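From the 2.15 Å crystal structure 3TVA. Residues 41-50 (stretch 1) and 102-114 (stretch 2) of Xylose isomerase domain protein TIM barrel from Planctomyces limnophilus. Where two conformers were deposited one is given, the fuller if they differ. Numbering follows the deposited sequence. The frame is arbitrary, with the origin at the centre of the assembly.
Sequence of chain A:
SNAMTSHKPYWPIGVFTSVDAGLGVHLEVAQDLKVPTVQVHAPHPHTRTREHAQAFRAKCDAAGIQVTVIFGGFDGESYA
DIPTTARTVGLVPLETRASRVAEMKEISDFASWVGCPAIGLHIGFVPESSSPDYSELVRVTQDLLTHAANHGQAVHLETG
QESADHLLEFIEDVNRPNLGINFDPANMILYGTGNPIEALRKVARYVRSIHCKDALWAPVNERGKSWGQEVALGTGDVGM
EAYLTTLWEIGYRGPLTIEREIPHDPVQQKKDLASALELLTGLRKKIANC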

# COMPACT_ATOMS: atom_id res chain seq x y z
N HIS A 41 -2.78 5.84 6.60
CA HIS A 41 -1.82 5.23 7.48
C HIS A 41 -2.41 5.20 8.90
O HIS A 41 -2.93 6.20 9.38
CB HIS A 41 -0.49 5.98 7.45
CG HIS A 41 0.63 5.21 8.08
ND1 HIS A 41 0.70 4.97 9.43
CD2 HIS A 41 1.72 4.61 7.53
CE1 HIS A 41 1.80 4.27 9.70
NE2 HIS A 41 2.43 4.04 8.56
N ALA A 42 -2.34 4.05 9.57
CA ALA A 42 -2.92 3.94 10.91
C ALA A 42 -2.25 4.92 11.87
O ALA A 42 -1.05 5.16 11.79
CB ALA A 42 -2.79 2.51 11.45
N PRO A 43 -3.04 5.49 12.77
CA PRO A 43 -2.51 6.46 13.74
C PRO A 43 -1.57 5.80 14.72
O PRO A 43 -1.50 4.56 14.80
CB PRO A 43 -3.77 6.96 14.45
CG PRO A 43 -4.76 5.86 14.31
CD PRO A 43 -4.48 5.24 12.96
N HIS A 44 -0.81 6.63 15.43
CA HIS A 44 0.05 6.17 16.51
C HIS A 44 -0.75 5.42 17.58
O HIS A 44 -1.95 5.63 17.70
CB HIS A 44 0.80 7.35 17.12
CG HIS A 44 1.95 7.82 16.28
ND1 HIS A 44 3.05 7.02 16.01
CD2 HIS A 44 2.18 9.00 15.65
CE1 HIS A 44 3.90 7.69 15.25
NE2 HIS A 44 3.40 8.89 15.02
N PRO A 45 -0.10 4.52 18.33
CA PRO A 45 -0.77 3.68 19.33
C PRO A 45 -1.69 4.43 20.29
O PRO A 45 -2.79 3.95 20.57
CB PRO A 45 0.41 3.07 20.09
CG PRO A 45 1.46 2.92 19.04
CD PRO A 45 1.31 4.11 18.12
N HIS A 46 -1.27 5.60 20.76
CA HIS A 46 -2.04 6.35 21.74
C HIS A 46 -3.29 7.01 21.14
O HIS A 46 -4.21 7.39 21.87
CB HIS A 46 -1.17 7.39 22.46
CG HIS A 46 -0.26 8.16 21.54
ND1 HIS A 46 0.84 7.59 20.94
CD2 HIS A 46 -0.28 9.45 21.15
CE1 HIS A 46 1.45 8.49 20.20
NE2 HIS A 46 0.79 9.63 20.31
N THR A 47 -3.30 7.16 19.83
CA THR A 47 -4.46 7.69 19.09
C THR A 47 -5.37 6.64 18.46
O THR A 47 -6.13 6.92 17.53
CB THR A 47 -4.10 8.88 18.18
OG1 THR A 47 -2.96 8.56 17.38
CG2 THR A 47 -3.77 10.13 19.05
N ARG A 48 -5.13 5.39 18.83
CA ARG A 48 -5.77 4.23 18.22
C ARG A 48 -7.02 3.65 18.90
O ARG A 48 -7.45 2.55 18.54
CB ARG A 48 -4.73 3.13 18.06
CG ARG A 48 -4.69 2.48 16.72
CD ARG A 48 -3.57 1.44 16.73
NE ARG A 48 -2.40 1.92 16.01
CZ ARG A 48 -1.17 1.45 16.18
NH1 ARG A 48 -0.93 0.49 17.06
NH2 ARG A 48 -0.17 1.95 15.46
N THR A 49 -7.57 4.30 19.92
CA THR A 49 -8.69 3.69 20.64
C THR A 49 -10.00 3.74 19.87
O THR A 49 -10.10 4.38 18.83
CB THR A 49 -8.92 4.41 21.99
OG1 THR A 49 -9.43 5.73 21.74
CG2 THR A 49 -7.63 4.49 22.79
N ARG A 50 -11.03 3.12 20.44
CA ARG A 50 -12.35 3.13 19.83
C ARG A 50 -12.91 4.55 19.73
O ARG A 50 -13.56 4.91 18.75
CB ARG A 50 -13.30 2.26 20.65
CG ARG A 50 -14.64 2.05 19.97
CD ARG A 50 -15.60 1.27 20.87
NE ARG A 50 -16.81 0.89 20.16
CZ ARG A 50 -18.02 0.82 20.71
NH1 ARG A 50 -18.18 1.11 22.00
NH2 ARG A 50 -19.07 0.47 19.98
N ALA A 102 1.05 -7.92 17.06
CA ALA A 102 0.07 -7.38 17.99
C ALA A 102 -0.42 -5.98 17.56
O ALA A 102 -1.61 -5.66 17.66
CB ALA A 102 0.63 -7.33 19.45
N GLU A 103 0.49 -5.17 17.05
CA GLU A 103 0.10 -3.87 16.50
C GLU A 103 -0.83 -4.00 15.30
O GLU A 103 -1.78 -3.23 15.18
CB GLU A 103 1.32 -3.04 16.11
CG GLU A 103 1.94 -2.29 17.24
CD GLU A 103 2.69 -1.07 16.75
OE1 GLU A 103 3.94 -1.09 16.79
OE2 GLU A 103 2.04 -0.09 16.30
N MSE A 104 -0.57 -4.95 14.40
CA MSE A 104 -1.43 -5.13 13.22
C MSE A 104 -2.83 -5.55 13.66
O MSE A 104 -3.84 -5.18 13.04
CB MSE A 104 -0.87 -6.18 12.24
CG MSE A 104 0.13 -5.67 11.22
SE MSE A 104 -0.51 -4.15 10.16
CE MSE A 104 -2.03 -4.95 9.32
N LYS A 105 -2.90 -6.35 14.71
CA LYS A 105 -4.21 -6.72 15.26
C LYS A 105 -4.95 -5.53 15.88
O LYS A 105 -6.16 -5.43 15.72
CB LYS A 105 -4.11 -7.88 16.24
CG LYS A 105 -3.68 -9.19 15.56
CD LYS A 105 -3.57 -10.31 16.58
CE LYS A 105 -2.92 -11.54 15.96
NZ LYS A 105 -2.76 -12.62 16.96
N GLU A 106 -4.25 -4.63 16.56
CA GLU A 106 -4.89 -3.39 17.04
C GLU A 106 -5.33 -2.51 15.88
O GLU A 106 -6.34 -1.83 15.95
CB GLU A 106 -3.93 -2.57 17.89
CG GLU A 106 -3.52 -3.16 19.20
CD GLU A 106 -2.38 -2.37 19.82
OE1 GLU A 106 -1.48 -3.00 20.43
OE2 GLU A 106 -2.38 -1.11 19.66
N ILE A 107 -4.53 -2.49 14.81
CA ILE A 107 -4.89 -1.71 13.64
C ILE A 107 -6.13 -2.31 12.97
O ILE A 107 -7.02 -1.58 12.53
CB ILE A 107 -3.68 -1.57 12.68
CG1 ILE A 107 -2.67 -0.57 13.28
CG2 ILE A 107 -4.13 -1.09 11.29
CD1 ILE A 107 -1.26 -0.72 12.71
N SER A 108 -6.21 -3.64 12.95
CA SER A 108 -7.43 -4.33 12.51
C SER A 108 -8.65 -3.96 13.36
O SER A 108 -9.72 -3.68 12.82
CB SER A 108 -7.21 -5.85 12.51
OG SER A 108 -8.40 -6.55 12.19
N ASP A 109 -8.49 -3.94 14.69
CA ASP A 109 -9.55 -3.47 15.59
C ASP A 109 -9.97 -2.02 15.26
O ASP A 109 -11.15 -1.71 15.16
CB ASP A 109 -9.10 -3.55 17.07
CG ASP A 109 -8.83 -4.98 17.52
OD1 ASP A 109 -9.28 -5.93 16.84
OD2 ASP A 109 -8.16 -5.16 18.57
N PHE A 110 -8.99 -1.14 15.09
CA PHE A 110 -9.26 0.26 14.74
C PHE A 110 -10.01 0.38 13.41
O PHE A 110 -11.00 1.14 13.30
CB PHE A 110 -7.94 1.03 14.68
CG PHE A 110 -8.08 2.49 14.30
CD1 PHE A 110 -7.94 2.89 12.98
CD2 PHE A 110 -8.33 3.45 15.27
CE1 PHE A 110 -8.05 4.23 12.62
CE2 PHE A 110 -8.45 4.80 14.92
CZ PHE A 110 -8.31 5.18 13.59
N ALA A 111 -9.55 -0.35 12.39
CA ALA A 111 -10.22 -0.34 11.09
C ALA A 111 -11.68 -0.83 11.18
O ALA A 111 -12.57 -0.31 10.51
CB ALA A 111 -9.45 -1.21 10.08
N SER A 112 -11.92 -1.82 12.03
CA SER A 112 -13.28 -2.30 12.27
C SER A 112 -14.20 -1.23 12.90
O SER A 112 -15.33 -1.05 12.48
CB SER A 112 -13.25 -3.56 13.14
OG SER A 112 -14.55 -4.03 13.38
N TRP A 113 -13.69 -0.51 13.89
CA TRP A 113 -14.44 0.59 14.50
C TRP A 113 -14.69 1.73 13.50
O TRP A 113 -15.73 2.37 13.51
CB TRP A 113 -13.68 1.12 15.72
CG TRP A 113 -13.55 0.13 16.84
CD1 TRP A 113 -14.50 -0.76 17.26
CD2 TRP A 113 -12.41 -0.05 17.70
NE1 TRP A 113 -14.02 -1.48 18.33
CE2 TRP A 113 -12.74 -1.08 18.62
CE3 TRP A 113 -11.15 0.55 17.78
CZ2 TRP A 113 -11.85 -1.52 19.61
CZ3 TRP A 113 -10.26 0.11 18.77
CH2 TRP A 113 -10.62 -0.91 19.67
N VAL A 114 -13.73 1.96 12.61
CA VAL A 114 -13.85 2.97 11.57
C VAL A 114 -14.84 2.54 10.48
O VAL A 114 -15.49 3.38 9.86
CB VAL A 114 -12.45 3.30 10.95
CG1 VAL A 114 -12.57 4.06 9.64
CG2 VAL A 114 -11.62 4.11 11.95

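The guanidinium group of Arg 48 is the unusual feature of this contact, because one buried side chain serves both the loop that carries it and the helix opposite. Within its own stretch, NE and NH2 each donate a hydrogen bond to the carbonyl oxygen of Pro 43, each at 3.0 Å from Pro 43 O, so a single acceptor is held in a fork. Across to the helix, NH1 and NH2 form a second fork: Arg 48 NH1 lies 3.1 Å from Glu 103 OE2, and Arg 48 NH2 lies 3.1 Å from the same Glu 103 OE2. Both bonds belong to the salt bridge between the two side chains. A planar cation with donors spread around its rim suits such a place, since its several N-H groups can serve a carbonyl and two carboxylates at once.

A second carboxylate joins from one turn further along the helix. Arg 48 NH1 reaches Glu 106 OE2 at 3.4 Å, a salt bridge whose hydrogen bond is weak. Both acids meet the guanidinium at its edge, and over one face sits Ile 107, with CG1 3.7 Å from Arg 48 NE. Here the arginine has chi1 of -132° and chi3 of -104°, both between the usual wells; its CA-to-CB bond points sideways, and the end of the chain comes nearer the helix.

The loop makes a tight turn here. Residues 45-47 form a short 3-10 segment, in which Thr 47 N donates to His 44 O at 2.9 Å and Arg 48 N to Pro 45 O at 3.3 Å. The chain therefore turns back between Pro 43 and Arg 48, and the arginine side chain ties the two ends of the turn together.

Beside the charged cluster the packing is apolar. Ala 42 points toward the helix, and its CB touches Ile 107 CG1 at 3.6 Å; its small side chain suits a place where the backbones come close, the two CA atoms being 6.6 Å apart. Pro 43 sets a ring carbon over the face of Phe 110, with CG 4.0 Å from the ring centroid and 23° off the normal, a CH-pi contact. A flat aromatic ring has an electron-rich face for such C-H groups and a rim of polarized C-H bonds, and the loop uses both: Arg 48 O approaches the ring edge, 3.5 Å from Phe 110 CD2.

At the far end, Trp 113 points toward the loop and receives Arg 50 on one face. Arg 50 CG stands 3.7 Å from the centroid of the five-membered ring of Trp 113, only 4° off the normal, almost ideal CH-pi geometry. The aliphatic part of the arginine makes this contact, while the guanidinium has Trp 113 CD1 at its edge. Both residues are exposed, and a long chain with a charged tip suits that setting: its methylenes cover the indole while its polar end remains compatible with solvent.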